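Local coordinates for protein perosamine synthetase (Caulobacter crescentus, PDB 3BN1) that catalyses the pyridoxal-phosphate-dependent transfer of an amino group from L-glutamate to GDP-4-keto-6-deoxy-D-mannose, giving GDP-perosamine for the lipopolysaccharide O-antigen, at residues 66-74 / 205-213; 301-309 / 342-350. All coordinates share one frame; numbering follows the deposited sequence.

Contact 1 of 2, residues 66-74 / 205-213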
ATOM      1  N   LEU A  66       9.617  -1.473  -3.933  1.00  8.44           N
ATOM      2  CA  LEU A  66      10.656  -2.475  -3.929  1.00  3.50           C
ATOM      3  C   LEU A  66      10.116  -3.891  -4.071  1.00  4.84           C
ATOM      4  O   LEU A  66      10.586  -4.683  -4.881  1.00  7.88           O
ATOM      5  CB  LEU A  66      11.413  -2.355  -2.611  1.00  2.55           C
ATOM      6  CG  LEU A  66      12.430  -1.215  -2.638  1.00  7.37           C
ATOM      7  CD1 LEU A  66      12.996  -0.911  -1.181  1.00  7.60           C
ATOM      8  CD2 LEU A  66      13.568  -1.531  -3.613  1.00  8.27           C
ATOM      9  N   HIS A  67       9.151  -4.237  -3.223  1.00 10.18           N
ATOM     10  CA  HIS A  67       8.545  -5.563  -3.281  1.00 20.93           C
ATOM     11  C   HIS A  67       8.059  -5.841  -4.701  1.00 33.16           C
ATOM     12  O   HIS A  67       8.374  -6.881  -5.284  1.00 10.09           O
ATOM     13  CB  HIS A  67       7.362  -5.740  -2.236  1.00 15.98           C
ATOM     14  CG  HIS A  67       6.751  -7.126  -2.210  1.00 16.37           C
ATOM     15  ND1 HIS A  67       5.458  -7.380  -1.788  1.00 17.37           N
ATOM     16  CD2 HIS A  67       7.284  -8.343  -2.515  1.00 12.75           C
ATOM     17  CE1 HIS A  67       5.213  -8.685  -1.871  1.00  2.10           C
ATOM     18  NE2 HIS A  67       6.307  -9.290  -2.310  1.00  6.81           N
ATOM     19  N   LEU A  68       7.276  -4.911  -5.237  1.00  8.11           N
ATOM     20  CA  LEU A  68       6.750  -5.108  -6.555  1.00 10.13           C
ATOM     21  C   LEU A  68       7.866  -5.364  -7.584  1.00 11.13           C
ATOM     22  O   LEU A  68       7.797  -6.293  -8.396  1.00  7.39           O
ATOM     23  CB  LEU A  68       5.937  -3.875  -6.968  1.00  4.86           C
ATOM     24  CG  LEU A  68       5.325  -3.920  -8.372  1.00 20.01           C
ATOM     25  CD1 LEU A  68       4.336  -5.119  -8.464  1.00 11.83           C
ATOM     26  CD2 LEU A  68       4.583  -2.618  -8.563  1.00  8.72           C
ATOM     27  N   ALA A  69       8.893  -4.515  -7.611  1.00 12.69           N
ATOM     28  CA  ALA A  69       9.935  -4.704  -8.638  1.00  9.89           C
ATOM     29  C   ALA A  69      10.646  -6.073  -8.502  1.00  9.15           C
ATOM     30  O   ALA A  69      10.990  -6.754  -9.489  1.00  7.31           O
ATOM     31  CB  ALA A  69      10.946  -3.546  -8.504  1.00 12.96           C
ATOM     32  N   LEU A  70      10.914  -6.501  -7.263  1.00 14.39           N
ATOM     33  CA  LEU A  70      11.616  -7.780  -7.081  1.00  6.91           C
ATOM     34  C   LEU A  70      10.737  -8.913  -7.607  1.00 10.22           C
ATOM     35  O   LEU A  70      11.180  -9.851  -8.271  1.00 12.10           O
ATOM     36  CB  LEU A  70      11.820  -8.042  -5.606  1.00 14.13           C
ATOM     37  CG  LEU A  70      12.875  -7.105  -5.034  1.00 10.29           C
ATOM     38  CD1 LEU A  70      12.915  -7.120  -3.498  1.00  7.71           C
ATOM     39  CD2 LEU A  70      14.299  -7.285  -5.662  1.00 15.44           C
ATOM     40  N   VAL A  71       9.465  -8.854  -7.231  1.00 11.11           N
ATOM     41  CA  VAL A  71       8.578  -9.932  -7.662  1.00  5.37           C
ATOM     42  C   VAL A  71       8.547  -9.948  -9.201  1.00 11.52           C
ATOM     43  O   VAL A  71       8.735 -11.009  -9.818  1.00 18.68           O
ATOM     44  CB  VAL A  71       7.187  -9.801  -7.056  1.00  4.30           C
ATOM     45  CG1 VAL A  71       6.253 -10.854  -7.694  1.00  6.78           C
ATOM     46  CG2 VAL A  71       7.236 -10.020  -5.484  1.00  7.88           C
ATOM     47  N   ALA A  72       8.398  -8.776  -9.824  1.00 11.76           N
ATOM     48  CA  ALA A  72       8.412  -8.636 -11.298  1.00  9.64           C
ATOM     49  C   ALA A  72       9.677  -9.193 -11.929  1.00  5.83           C
ATOM     50  O   ALA A  72       9.615  -9.891 -12.926  1.00 12.85           O
ATOM     51  CB  ALA A  72       8.280  -7.187 -11.706  1.00  8.99           C
ATOM     52  N   MET A  73      10.827  -8.966 -11.312  1.00  8.88           N
ATOM     53  CA  MET A  73      12.068  -9.542 -11.825  1.00 11.57           C
ATOM     54  C   MET A  73      12.147 -11.031 -11.492  1.00 12.74           C
ATOM     55  O   MET A  73      13.129 -11.700 -11.788  1.00 19.82           O
ATOM     56  CB  MET A  73      13.257  -8.881 -11.195  1.00  7.91           C
ATOM     57  CG  MET A  73      13.230  -7.397 -11.387  1.00 22.70           C
ATOM     58  SD  MET A  73      14.865  -6.774 -11.031  1.00 30.94           S
ATOM     59  CE  MET A  73      14.787  -6.742  -9.333  1.00  7.18           C
ATOM     60  N   GLY A  74      11.120 -11.565 -10.858  1.00 13.10           N
ATOM     61  CA  GLY A  74      11.148 -12.987 -10.576  1.00 16.29           C
ATOM     62  C   GLY A  74      11.934 -13.424  -9.340  1.00 29.71           C
ATOM     63  O   GLY A  74      12.205 -14.611  -9.249  1.00 11.84           O
ATOM     64  N   LEU A 205       9.288  -5.985 -18.294  1.00 19.44           N
ATOM     65  CA  LEU A 205       9.335  -5.896 -16.858  1.00 25.61           C
ATOM     66  C   LEU A 205       8.309  -4.857 -16.467  1.00 27.71           C
ATOM     67  O   LEU A 205       7.624  -5.032 -15.478  1.00 14.11           O
ATOM     68  CB  LEU A 205      10.721  -5.488 -16.390  1.00 26.88           C
ATOM     69  CG  LEU A 205      11.005  -5.712 -14.904  1.00 47.32           C
ATOM     70  CD1 LEU A 205      11.194  -7.197 -14.478  1.00 22.18           C
ATOM     71  CD2 LEU A 205      12.274  -4.926 -14.639  1.00 36.80           C
ATOM     72  N   ALA A 206       8.203  -3.770 -17.224  1.00 13.17           N
ATOM     73  CA  ALA A 206       7.251  -2.766 -16.825  1.00 10.69           C
ATOM     74  C   ALA A 206       5.842  -3.347 -16.874  1.00  9.87           C
ATOM     75  O   ALA A 206       5.015  -3.051 -16.015  1.00 11.79           O
ATOM     76  CB  ALA A 206       7.359  -1.514 -17.714  1.00  9.89           C
ATOM     77  N   ALA A 207       5.528  -4.124 -17.920  1.00 12.72           N
ATOM     78  CA  ALA A 207       4.156  -4.655 -18.064  1.00  9.63           C
ATOM     79  C   ALA A 207       3.825  -5.577 -16.887  1.00 14.95           C
ATOM     80  O   ALA A 207       2.745  -5.516 -16.288  1.00 14.30           O
ATOM     81  CB  ALA A 207       4.059  -5.452 -19.351  1.00  9.82           C
ATOM     82  N   LYS A 208       4.788  -6.423 -16.553  1.00  5.17           N
ATOM     83  CA  LYS A 208       4.575  -7.380 -15.473  1.00 11.21           C
ATOM     84  C   LYS A 208       4.342  -6.609 -14.162  1.00 17.10           C
ATOM     85  O   LYS A 208       3.564  -7.022 -13.316  1.00 12.99           O
ATOM     86  CB  LYS A 208       5.855  -8.200 -15.314  1.00  6.81           C
ATOM     87  CG  LYS A 208       5.725  -9.694 -15.470  1.00 39.55           C
ATOM     88  CD  LYS A 208       6.977 -10.283 -16.180  1.00 99.89           C
ATOM     89  CE  LYS A 208       8.214  -9.352 -16.157  1.00 99.89           C
ATOM     90  NZ  LYS A 208       9.460  -9.823 -16.874  1.00 37.26           N
ATOM     91  N   MET A 209       5.075  -5.510 -13.994  1.00  8.93           N
ATOM     92  CA  MET A 209       4.978  -4.637 -12.839  1.00 22.59           C
ATOM     93  C   MET A 209       3.583  -4.020 -12.845  1.00 18.45           C
ATOM     94  O   MET A 209       2.942  -3.993 -11.783  1.00 10.62           O
ATOM     95  CB  MET A 209       6.059  -3.558 -12.894  1.00 17.70           C
ATOM     96  CG  MET A 209       7.471  -4.023 -12.473  1.00 10.51           C
ATOM     97  SD  MET A 209       8.717  -2.776 -12.972  1.00 16.22           S
ATOM     98  CE  MET A 209      10.299  -3.523 -12.415  1.00  5.37           C
ATOM     99  N   ARG A 210       3.087  -3.548 -14.001  1.00 12.02           N
ATOM    100  CA  ARG A 210       1.739  -3.000 -13.978  1.00 13.54           C
ATOM    101  C   ARG A 210       0.702  -4.110 -13.705  1.00 11.93           C
ATOM    102  O   ARG A 210      -0.294  -3.887 -12.994  1.00 12.25           O
ATOM    103  CB  ARG A 210       1.399  -2.194 -15.240  1.00 18.02           C
ATOM    104  CG  ARG A 210       2.571  -1.403 -15.807  1.00 18.77           C
ATOM    105  CD  ARG A 210       2.089  -0.125 -16.527  1.00 20.10           C
ATOM    106  NE  ARG A 210       3.154   0.838 -16.868  1.00 24.23           N
ATOM    107  CZ  ARG A 210       3.379   1.978 -16.210  1.00 57.57           C
ATOM    108  NH1 ARG A 210       4.375   2.747 -16.613  1.00 31.52           N
ATOM    109  NH2 ARG A 210       2.605   2.387 -15.191  1.00 14.25           N
ATOM    110  N   LEU A 211       0.972  -5.308 -14.226  1.00 11.06           N
ATOM    111  CA  LEU A 211       0.097  -6.457 -13.982  1.00 15.25           C
ATOM    112  C   LEU A 211      -0.061  -6.737 -12.469  1.00 12.18           C
ATOM    113  O   LEU A 211      -1.187  -6.859 -11.936  1.00 10.91           O
ATOM    114  CB  LEU A 211       0.663  -7.705 -14.668  1.00  6.79           C
ATOM    115  CG  LEU A 211      -0.321  -8.894 -14.513  1.00  8.65           C
ATOM    116  CD1 LEU A 211      -1.710  -8.682 -15.097  1.00  6.52           C
ATOM    117  CD2 LEU A 211       0.355 -10.079 -15.171  1.00 14.41           C
ATOM    118  N   LEU A 212       1.075  -6.866 -11.793  1.00  8.68           N
ATOM    119  CA  LEU A 212       1.074  -7.140 -10.322  1.00  2.35           C
ATOM    120  C   LEU A 212       0.536  -6.007  -9.478  1.00  8.14           C
ATOM    121  O   LEU A 212      -0.151  -6.220  -8.491  1.00  7.30           O
ATOM    122  CB  LEU A 212       2.495  -7.407  -9.847  1.00  3.05           C
ATOM    123  CG  LEU A 212       3.107  -8.717 -10.379  1.00 12.23           C
ATOM    124  CD1 LEU A 212       4.652  -8.656 -10.292  1.00 15.67           C
ATOM    125  CD2 LEU A 212       2.558  -9.943  -9.549  1.00  7.97           C
ATOM    126  N   ARG A 213       0.857  -4.796  -9.879  1.00  5.05           N
ATOM    127  CA  ARG A 213       0.410  -3.602  -9.151  1.00  2.14           C
ATOM    128  C   ARG A 213      -1.103  -3.564  -9.062  1.00 18.89           C
ATOM    129  O   ARG A 213      -1.659  -3.177  -8.038  1.00  8.83           O
ATOM    130  CB  ARG A 213       0.893  -2.344  -9.875  1.00  4.55           C
ATOM    131  CG  ARG A 213       0.490  -1.066  -9.096  1.00 18.51           C
ATOM    132  CD  ARG A 213       0.914   0.196  -9.814  1.00 12.45           C
ATOM    133  NE  ARG A 213       0.250   0.315 -11.109  1.00 10.95           N
ATOM    134  CZ  ARG A 213       0.416   1.336 -11.962  1.00 24.94           C
ATOM    135  NH1 ARG A 213       1.193   2.412 -11.709  1.00  7.53           N
ATOM    136  NH2 ARG A 213      -0.216   1.279 -13.124  1.00 13.98           N
TER

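Contact 2 of 2, residues 301-309 / 342-350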
ATOM      1  N   THR A 301      28.627  10.865  23.278  1.00  2.77           N
ATOM      2  CA  THR A 301      28.204   9.821  22.332  1.00 20.83           C
ATOM      3  C   THR A 301      27.243  10.358  21.236  1.00 23.09           C
ATOM      4  O   THR A 301      26.565  11.361  21.417  1.00 13.31           O
ATOM      5  CB  THR A 301      27.434   8.705  23.062  1.00 17.91           C
ATOM      6  OG1 THR A 301      26.101   9.171  23.364  1.00 14.41           O
ATOM      7  CG2 THR A 301      28.228   8.170  24.279  1.00 13.16           C
ATOM      8  N   ARG A 302      27.129   9.687  20.102  1.00  8.95           N
ATOM      9  CA  ARG A 302      26.200  10.178  19.063  1.00 10.83           C
ATOM     10  C   ARG A 302      24.745  10.263  19.589  1.00 14.80           C
ATOM     11  O   ARG A 302      23.986  11.232  19.306  1.00 10.19           O
ATOM     12  CB  ARG A 302      26.390   9.294  17.799  1.00 16.61           C
ATOM     13  CG  ARG A 302      25.775   9.736  16.488  1.00  8.56           C
ATOM     14  CD  ARG A 302      24.245   9.561  16.348  1.00 15.45           C
ATOM     15  NE  ARG A 302      23.747   8.287  16.874  1.00 13.10           N
ATOM     16  CZ  ARG A 302      23.923   7.106  16.295  1.00 14.02           C
ATOM     17  NH1 ARG A 302      23.404   6.028  16.869  1.00 14.53           N
ATOM     18  NH2 ARG A 302      24.521   7.011  15.102  1.00 19.01           N
ATOM     19  N   ASP A 303      24.294   9.267  20.357  1.00  7.28           N
ATOM     20  CA  ASP A 303      22.930   9.370  20.835  1.00 10.62           C
ATOM     21  C   ASP A 303      22.715  10.525  21.783  1.00  7.36           C
ATOM     22  O   ASP A 303      21.649  11.164  21.782  1.00 12.89           O
ATOM     23  CB  ASP A 303      22.407   8.044  21.431  1.00  8.63           C
ATOM     24  CG  ASP A 303      22.356   6.947  20.381  1.00 46.68           C
ATOM     25  OD1 ASP A 303      22.474   7.248  19.179  1.00 20.48           O
ATOM     26  OD2 ASP A 303      22.232   5.764  20.740  1.00 30.41           O
ATOM     27  N   GLN A 304      23.768  10.832  22.546  1.00 11.90           N
ATOM     28  CA  GLN A 304      23.678  11.949  23.497  1.00 11.61           C
ATOM     29  C   GLN A 304      23.595  13.313  22.751  1.00 14.63           C
ATOM     30  O   GLN A 304      22.848  14.171  23.131  1.00 10.53           O
ATOM     31  CB  GLN A 304      24.866  11.945  24.454  1.00 11.09           C
ATOM     32  CG  GLN A 304      24.672  12.889  25.642  1.00 21.32           C
ATOM     33  CD  GLN A 304      23.368  12.580  26.427  1.00 17.87           C
ATOM     34  OE1 GLN A 304      23.186  11.465  26.866  1.00 18.07           O
ATOM     35  NE2 GLN A 304      22.468  13.563  26.569  1.00 19.99           N
ATOM     36  N   VAL A 305      24.381  13.508  21.693  1.00 11.57           N
ATOM     37  CA  VAL A 305      24.345  14.710  20.871  1.00  4.51           C
ATOM     38  C   VAL A 305      22.945  14.901  20.314  1.00  9.83           C
ATOM     39  O   VAL A 305      22.428  16.002  20.363  1.00 17.31           O
ATOM     40  CB  VAL A 305      25.298  14.520  19.634  1.00 14.49           C
ATOM     41  CG1 VAL A 305      25.009  15.572  18.536  1.00 12.77           C
ATOM     42  CG2 VAL A 305      26.772  14.532  20.107  1.00 15.89           C
ATOM     43  N   ILE A 306      22.299  13.818  19.865  1.00 11.12           N
ATOM     44  CA  ILE A 306      20.938  13.941  19.314  1.00 14.05           C
ATOM     45  C   ILE A 306      20.040  14.427  20.441  1.00  9.83           C
ATOM     46  O   ILE A 306      19.236  15.353  20.283  1.00 14.01           O
ATOM     47  CB  ILE A 306      20.379  12.587  18.754  1.00 13.05           C
ATOM     48  CG1 ILE A 306      20.986  12.249  17.378  1.00 16.65           C
ATOM     49  CG2 ILE A 306      18.897  12.708  18.518  1.00 14.44           C
ATOM     50  CD1 ILE A 306      20.999  10.732  17.032  1.00 11.17           C
ATOM     51  N   LYS A 307      20.223  13.860  21.628  1.00 18.91           N
ATOM     52  CA  LYS A 307      19.378  14.364  22.712  1.00 11.94           C
ATOM     53  C   LYS A 307      19.720  15.790  23.031  1.00 17.31           C
ATOM     54  O   LYS A 307      18.841  16.559  23.382  1.00 11.98           O
ATOM     55  CB  LYS A 307      19.596  13.577  24.002  1.00 10.24           C
ATOM     56  CG  LYS A 307      19.271  12.135  23.725  1.00 21.40           C
ATOM     57  CD  LYS A 307      19.483  11.275  24.909  1.00 12.73           C
ATOM     58  CE  LYS A 307      19.180   9.803  24.628  1.00 33.09           C
ATOM     59  NZ  LYS A 307      19.980   8.969  25.596  1.00 43.15           N
ATOM     60  N   ASP A 308      20.992  16.161  22.996  1.00  7.66           N
ATOM     61  CA  ASP A 308      21.255  17.541  23.364  1.00 15.34           C
ATOM     62  C   ASP A 308      20.759  18.526  22.327  1.00 15.61           C
ATOM     63  O   ASP A 308      20.312  19.637  22.640  1.00 18.38           O
ATOM     64  CB  ASP A 308      22.735  17.714  23.618  1.00 10.00           C
ATOM     65  CG  ASP A 308      23.222  16.852  24.773  1.00 24.56           C
ATOM     66  OD1 ASP A 308      22.423  16.393  25.642  1.00 13.90           O
ATOM     67  OD2 ASP A 308      24.453  16.642  24.833  1.00 17.37           O
ATOM     68  N   LEU A 309      20.825  18.124  21.071  1.00 18.04           N
ATOM     69  CA  LEU A 309      20.335  19.010  20.010  1.00 14.89           C
ATOM     70  C   LEU A 309      18.849  19.175  20.211  1.00 12.76           C
ATOM     71  O   LEU A 309      18.295  20.256  20.079  1.00  9.53           O
ATOM     72  CB  LEU A 309      20.637  18.400  18.622  1.00  6.96           C
ATOM     73  CG  LEU A 309      22.124  18.271  18.240  1.00  3.99           C
ATOM     74  CD1 LEU A 309      22.432  17.423  17.041  1.00 23.06           C
ATOM     75  CD2 LEU A 309      22.706  19.695  17.996  1.00  8.86           C
ATOM     76  N   ALA A 342      30.610   0.899  12.220  1.00 12.27           N
ATOM     77  CA  ALA A 342      31.291   2.164  12.596  1.00  9.52           C
ATOM     78  C   ALA A 342      30.424   3.375  12.204  1.00 15.11           C
ATOM     79  O   ALA A 342      30.204   4.311  12.983  1.00 14.48           O
ATOM     80  CB  ALA A 342      32.688   2.270  11.848  1.00  8.75           C
ATOM     81  N   CYS A 343      29.897   3.333  10.987  1.00  7.38           N
ATOM     82  CA  CYS A 343      29.060   4.429  10.515  1.00  9.19           C
ATOM     83  C   CYS A 343      27.806   4.560  11.336  1.00  9.94           C
ATOM     84  O   CYS A 343      27.396   5.664  11.660  1.00 10.66           O
ATOM     85  CB  CYS A 343      28.696   4.296   9.060  1.00  6.33           C
ATOM     86  SG  CYS A 343      30.123   4.486   7.947  1.00 12.52           S
ATOM     87  N   GLY A 344      27.228   3.415  11.687  1.00 14.21           N
ATOM     88  CA  GLY A 344      26.032   3.406  12.518  1.00 22.42           C
ATOM     89  C   GLY A 344      26.294   4.010  13.886  1.00 13.36           C
ATOM     90  O   GLY A 344      25.402   4.608  14.506  1.00 10.67           O
ATOM     91  N   VAL A 345      27.490   3.773  14.407  1.00  9.26           N
ATOM     92  CA  VAL A 345      27.880   4.297  15.708  1.00 15.48           C
ATOM     93  C   VAL A 345      28.067   5.822  15.719  1.00 19.22           C
ATOM     94  O   VAL A 345      27.513   6.551  16.557  1.00 10.13           O
ATOM     95  CB  VAL A 345      29.209   3.641  16.118  1.00  7.00           C
ATOM     96  CG1 VAL A 345      29.873   4.403  17.282  1.00 15.62           C
ATOM     97  CG2 VAL A 345      28.943   2.201  16.475  1.00 18.87           C
ATOM     98  N   ASP A 346      28.831   6.319  14.755  1.00 13.57           N
ATOM     99  CA  ASP A 346      29.172   7.736  14.751  1.00 15.63           C
ATOM    100  C   ASP A 346      28.401   8.662  13.778  1.00 19.97           C
ATOM    101  O   ASP A 346      28.607   9.877  13.779  1.00 11.14           O
ATOM    102  CB  ASP A 346      30.732   7.876  14.670  1.00 11.64           C
ATOM    103  CG  ASP A 346      31.290   7.611  13.271  1.00 14.03           C
ATOM    104  OD1 ASP A 346      30.524   7.627  12.297  1.00 16.10           O
ATOM    105  OD2 ASP A 346      32.525   7.393  13.134  1.00 20.44           O
ATOM    106  N   GLY A 347      27.510   8.090  12.968  1.00  8.84           N
ATOM    107  CA  GLY A 347      26.807   8.819  11.931  1.00 11.59           C
ATOM    108  C   GLY A 347      25.672   9.690  12.413  1.00 22.38           C
ATOM    109  O   GLY A 347      24.866   9.237  13.206  1.00  8.21           O
ATOM    110  N   LEU A 348      25.618  10.940  11.950  1.00 12.09           N
ATOM    111  CA  LEU A 348      24.532  11.830  12.371  1.00 19.67           C
ATOM    112  C   LEU A 348      23.916  12.572  11.203  1.00 13.54           C
ATOM    113  O   LEU A 348      24.597  13.329  10.543  1.00 10.02           O
ATOM    114  CB  LEU A 348      25.056  12.890  13.342  1.00 18.68           C
ATOM    115  CG  LEU A 348      24.023  13.943  13.834  1.00  8.70           C
ATOM    116  CD1 LEU A 348      22.926  13.234  14.690  1.00 18.90           C
ATOM    117  CD2 LEU A 348      24.736  15.071  14.656  1.00  7.82           C
ATOM    118  N   ASN A 349      22.612  12.432  10.971  1.00 11.42           N
ATOM    119  CA  ASN A 349      21.954  13.184   9.876  1.00 10.86           C
ATOM    120  C   ASN A 349      21.547  14.523  10.429  1.00 30.40           C
ATOM    121  O   ASN A 349      20.809  14.526  11.413  1.00 10.49           O
ATOM    122  CB  ASN A 349      20.646  12.490   9.476  1.00  2.93           C
ATOM    123  CG  ASN A 349      20.875  11.134   8.901  1.00  8.24           C
ATOM    124  OD1 ASN A 349      20.203  10.149   9.251  1.00 24.12           O
ATOM    125  ND2 ASN A 349      21.871  11.060   8.027  1.00  8.50           N
ATOM    126  N   LEU A 350      21.931  15.619   9.768  1.00 10.15           N
ATOM    127  CA  LEU A 350      21.598  16.960  10.270  1.00  8.23           C
ATOM    128  C   LEU A 350      20.418  17.547   9.463  1.00 24.45           C
ATOM    129  O   LEU A 350      20.196  17.140   8.333  1.00 15.64           O
ATOM    130  CB  LEU A 350      22.809  17.877  10.009  1.00 12.38           C
ATOM    131  CG  LEU A 350      24.074  17.632  10.844  1.00 16.37           C
ATOM    132  CD1 LEU A 350      25.223  18.605  10.480  1.00  6.96           C
ATOM    133  CD2 LEU A 350      23.585  17.715  12.282  1.00 27.32           C
TER

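Contact 1 of 2, residues 66-74 / 205-213
Leu205 meets the C-terminal end of the helix through 66-72 chiefly with one branch: its CD1 lies 3.5 Å from the carbonyl O of Ala72 and also touches CG of Met73. With CG anti to the backbone N (chi1 -165°), a side chain that leaves its backbone alongside the partner helix still brings CD1 in to it. One turn on, Lys208 brings the end of its bent chain to the same carbonyl, with CE 3.6 Å from Ala72 O, at the exposed margin of the contact. Close by, Gly74 ends the helix in a Schellman motif with positive phi. Met209 sits at the nearest approach of the two backbones. Its CG presses on CB of Ala72 at 3.4 Å, tighter than ordinary van der Waals contact, and the extended chain beyond carries CE to the methyl of Ala69. The two helices, whose axes come within 9.1 Å and run at 124° to each other, lie on one face of the large mixed sheet in the large domain of the fold type I (aspartate aminotransferase) family; Met209, Ala69 and Met73 all rest on Cys179 of strand 179-183, and Leu68 and Met209 on Ile198 of the neighbouring strand. Leu212 packs in two directions: CB is pushed against CD1 of Leu68 at 3.2 Å, a very close carbon pair, while CD1 reaches CG1 of Val71 at 3.8 Å. Arg213 contributes its CB, 3.9 Å from CD2 of Leu68, before its chain bends at CG-CD and leads the guanidinium away to a salt bridge with Glu44.

Contact 2 of 2, residues 301-309 / 342-350
Leu348 fills the apolar centre, its two methyls divided among three residues of helix 302-311. CD1 slides past Ile306, 3.5 Å from CG1, a tight fit. CD2 lies 3.9 Å from Val305 CG1 and meets CD1 of Leu309 tip to tip. Having CG anti to the backbone N (chi1 178°) turns these methyls to the helix, although CB leaves the strand pointing neither to the helix nor from it. Farther out, the aliphatic part of Arg302 runs beside the helix-to-strand turn, with CB 3.2 Å from Val345 O. Bends at chi2 and chi3 fold its guanidinium back, and NH2 bonds two carbonyls: Gly347 O at 2.9 Å, in the carbonyl plane on a lone pair, and Gly344 O at 2.6 Å, from above that carbonyl's plane. Val345 O lies over one guanidinium face, offset to its rim, without a hydrogen bond. NE and NH1 both turn to OD1 of Asp303, in a side-on salt bridge that fixes the group's rotation. The buried arginine thus ties the end of helix 338-346 to helix 302-311, which forms a helix layer on the antiparallel sheet of strand 347-350, as in the small C-terminal domain of fold type I aminotransferases.

Both contacts are largely buried and involve no other chain of the assembly, but they lie on opposite sides of the chain's centre, with centres 37 Å apart and nearest atoms about 17 Å apart. They share no helix or strand. Contact 1 joins two helices that lie on the large mixed sheet, and its interface is apolar methyl and methionine packing; Arg213 takes its charge outside to Glu44. Contact 2 sets a helix against a helix-to-strand junction of the smaller antiparallel sheet, and there a leucine-centred apolar patch gives way to an arginine bonded to main-chain carbonyls. Exposed margins lie at Lys208 in contact 1 and at Val345 in contact 2.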